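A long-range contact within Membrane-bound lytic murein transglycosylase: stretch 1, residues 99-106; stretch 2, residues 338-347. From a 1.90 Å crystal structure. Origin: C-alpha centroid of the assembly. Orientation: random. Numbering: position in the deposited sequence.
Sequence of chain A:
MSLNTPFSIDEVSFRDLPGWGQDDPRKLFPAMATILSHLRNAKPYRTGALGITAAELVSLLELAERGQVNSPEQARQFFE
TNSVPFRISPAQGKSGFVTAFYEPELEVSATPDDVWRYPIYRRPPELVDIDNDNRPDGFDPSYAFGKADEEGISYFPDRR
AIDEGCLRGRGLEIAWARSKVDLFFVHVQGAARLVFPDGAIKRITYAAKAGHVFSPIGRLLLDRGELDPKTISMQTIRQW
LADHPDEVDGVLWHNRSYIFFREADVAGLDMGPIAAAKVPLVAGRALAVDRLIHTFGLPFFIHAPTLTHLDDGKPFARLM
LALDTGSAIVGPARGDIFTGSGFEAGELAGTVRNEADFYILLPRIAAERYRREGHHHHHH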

# COMPACT_ATOMS: atom_id res chain seq x y z
N THR A 99 3.78 4.47 9.10
CA THR A 99 3.99 3.08 9.37
C THR A 99 4.74 2.51 8.17
O THR A 99 5.22 3.28 7.31
CB THR A 99 2.66 2.36 9.68
OG1 THR A 99 1.72 2.61 8.63
CG2 THR A 99 2.06 2.88 11.01
N ALA A 100 4.87 1.19 8.09
CA ALA A 100 5.59 0.60 6.95
C ALA A 100 4.92 -0.68 6.48
O ALA A 100 4.19 -1.32 7.25
CB ALA A 100 7.06 0.37 7.26
N PHE A 101 5.19 -1.05 5.23
CA PHE A 101 4.68 -2.30 4.67
C PHE A 101 5.74 -2.91 3.76
O PHE A 101 6.77 -2.27 3.49
CB PHE A 101 3.32 -2.08 3.95
CG PHE A 101 3.41 -1.40 2.59
CD1 PHE A 101 3.06 -2.10 1.44
CD2 PHE A 101 3.75 -0.07 2.48
CE1 PHE A 101 3.09 -1.47 0.16
CE2 PHE A 101 3.77 0.58 1.22
CZ PHE A 101 3.46 -0.14 0.07
N TYR A 102 5.53 -4.14 3.33
CA TYR A 102 6.57 -4.85 2.57
C TYR A 102 5.89 -5.90 1.74
O TYR A 102 4.67 -6.07 1.86
CB TYR A 102 7.63 -5.47 3.51
CG TYR A 102 7.17 -6.68 4.30
CD1 TYR A 102 7.74 -7.94 4.06
CD2 TYR A 102 6.17 -6.57 5.28
CE1 TYR A 102 7.31 -9.07 4.80
CE2 TYR A 102 5.74 -7.68 5.99
CZ TYR A 102 6.32 -8.91 5.76
OH TYR A 102 5.89 -10.00 6.49
N GLU A 103 6.63 -6.55 0.84
CA GLU A 103 6.12 -7.66 0.05
C GLU A 103 6.65 -8.94 0.70
O GLU A 103 7.87 -9.21 0.57
CB GLU A 103 6.69 -7.60 -1.38
CG GLU A 103 6.06 -8.60 -2.35
CD GLU A 103 6.74 -8.60 -3.76
OE1 GLU A 103 7.93 -8.21 -3.89
OE2 GLU A 103 6.08 -9.07 -4.72
N PRO A 104 5.79 -9.72 1.39
CA PRO A 104 6.33 -10.94 1.98
C PRO A 104 6.64 -12.03 0.98
O PRO A 104 6.04 -12.12 -0.11
CB PRO A 104 5.21 -11.43 2.94
CG PRO A 104 4.25 -10.25 3.08
CD PRO A 104 4.37 -9.54 1.75
N GLU A 105 7.58 -12.89 1.35
CA GLU A 105 7.77 -14.13 0.67
C GLU A 105 6.89 -15.16 1.39
O GLU A 105 6.96 -15.28 2.63
CB GLU A 105 9.25 -14.48 0.72
CG GLU A 105 9.61 -15.67 -0.08
CD GLU A 105 11.12 -15.84 -0.17
OE1 GLU A 105 11.77 -15.08 -0.92
OE2 GLU A 105 11.64 -16.75 0.51
N LEU A 106 6.07 -15.90 0.65
CA LEU A 106 5.18 -16.88 1.23
C LEU A 106 5.40 -18.25 0.61
O LEU A 106 5.28 -18.41 -0.61
CB LEU A 106 3.72 -16.45 1.02
CG LEU A 106 2.60 -17.31 1.63
CD1 LEU A 106 2.64 -17.26 3.17
CD2 LEU A 106 1.23 -16.88 1.13
N PHE A 338 7.15 1.75 1.99
CA PHE A 338 7.47 0.45 1.44
C PHE A 338 8.94 0.09 1.70
O PHE A 338 9.83 0.76 1.20
CB PHE A 338 7.21 0.39 -0.09
CG PHE A 338 7.51 -0.96 -0.70
CD1 PHE A 338 6.74 -2.08 -0.34
CD2 PHE A 338 8.53 -1.12 -1.65
CE1 PHE A 338 6.99 -3.36 -0.90
CE2 PHE A 338 8.80 -2.39 -2.22
CZ PHE A 338 8.03 -3.52 -1.84
N THR A 339 9.19 -0.96 2.49
CA THR A 339 10.57 -1.29 2.85
C THR A 339 11.25 -2.28 1.92
O THR A 339 12.48 -2.45 1.98
CB THR A 339 10.71 -1.82 4.30
OG1 THR A 339 9.95 -3.02 4.41
CG2 THR A 339 10.23 -0.81 5.32
N GLY A 340 10.47 -2.95 1.06
CA GLY A 340 11.06 -3.93 0.15
C GLY A 340 10.37 -5.28 0.25
O GLY A 340 9.23 -5.37 0.72
N SER A 341 11.08 -6.32 -0.16
CA SER A 341 10.53 -7.64 -0.35
C SER A 341 11.30 -8.66 0.48
O SER A 341 12.54 -8.58 0.59
CB SER A 341 10.57 -8.03 -1.85
OG SER A 341 9.86 -7.09 -2.66
N GLY A 342 10.56 -9.58 1.10
CA GLY A 342 11.15 -10.70 1.83
C GLY A 342 11.34 -10.48 3.33
O GLY A 342 10.85 -9.52 3.91
N PHE A 343 12.08 -11.38 3.96
CA PHE A 343 12.05 -11.46 5.43
C PHE A 343 12.60 -10.21 6.13
O PHE A 343 11.96 -9.64 7.01
CB PHE A 343 12.80 -12.71 5.90
CG PHE A 343 12.88 -12.83 7.40
CD1 PHE A 343 11.77 -13.24 8.13
CD2 PHE A 343 14.07 -12.54 8.07
CE1 PHE A 343 11.84 -13.35 9.53
CE2 PHE A 343 14.14 -12.65 9.45
CZ PHE A 343 13.01 -13.05 10.17
N GLU A 344 13.80 -9.79 5.74
CA GLU A 344 14.42 -8.65 6.41
C GLU A 344 13.61 -7.39 6.19
O GLU A 344 13.46 -6.57 7.11
CB GLU A 344 15.89 -8.46 6.00
CG GLU A 344 16.83 -9.67 6.33
CD GLU A 344 16.94 -10.05 7.84
OE1 GLU A 344 16.43 -9.32 8.74
OE2 GLU A 344 17.57 -11.10 8.11
N ALA A 345 13.06 -7.23 4.98
CA ALA A 345 12.19 -6.07 4.71
C ALA A 345 11.02 -6.07 5.69
O ALA A 345 10.63 -5.02 6.21
CB ALA A 345 11.65 -6.11 3.26
N GLY A 346 10.47 -7.25 5.95
CA GLY A 346 9.36 -7.39 6.91
C GLY A 346 9.75 -7.04 8.34
O GLY A 346 9.01 -6.39 9.07
N GLU A 347 10.93 -7.48 8.73
CA GLU A 347 11.41 -7.19 10.08
C GLU A 347 11.55 -5.68 10.25
O GLU A 347 11.14 -5.13 11.27
CB GLU A 347 12.72 -7.93 10.37
CG GLU A 347 12.55 -9.46 10.45
CD GLU A 347 11.44 -9.87 11.41
OE1 GLU A 347 11.60 -9.67 12.62
OE2 GLU A 347 10.40 -10.40 10.95

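Strands 99-103 and 338-341 run parallel, their axes 18° apart and 4.7 Å at closest approach. Three backbone hydrogen bonds join the edges: Thr339 N to Phe101 O (2.9 Å), Glu103 N to Gly340 O (2.9 Å) and Gly342 N to Glu103 O (2.8 Å). All are nearly straight. Between the bridges Phe101-Phe338 and Glu103-Ser341 the register slips by one residue, a beta bulge that stretch 2 accommodates with its extra residue. Gly340, at phi 127°, adopts backbone angles that call for glycine, as does Gly342, the N-cap of the helix that follows.

Both bridged pairs put their side chains on the same sheet face. There the Phe101 and Phe338 rings meet obliquely, planes at 54°, with Phe101 CE2 3.7 Å from Phe338 CB. Farther along, Ser341 OG donates a short hydrogen bond to Glu103 OE1 (2.5 Å), an acceptor also engaged elsewhere in the structure.

Tyr102 instead meets the start of the helix. Gly346 CA sits over its ring face, 3.2 Å from the centroid of the Tyr102 ring, a CH-pi contact so close that a beta carbon at Gly346 would clash with Tyr102 CE1. Nearby, Thr339 OG1 donates to Ala345 O (2.8 Å), tying strand to helix, while Tyr102 CB packs 4.1 Å from Ala345 CB.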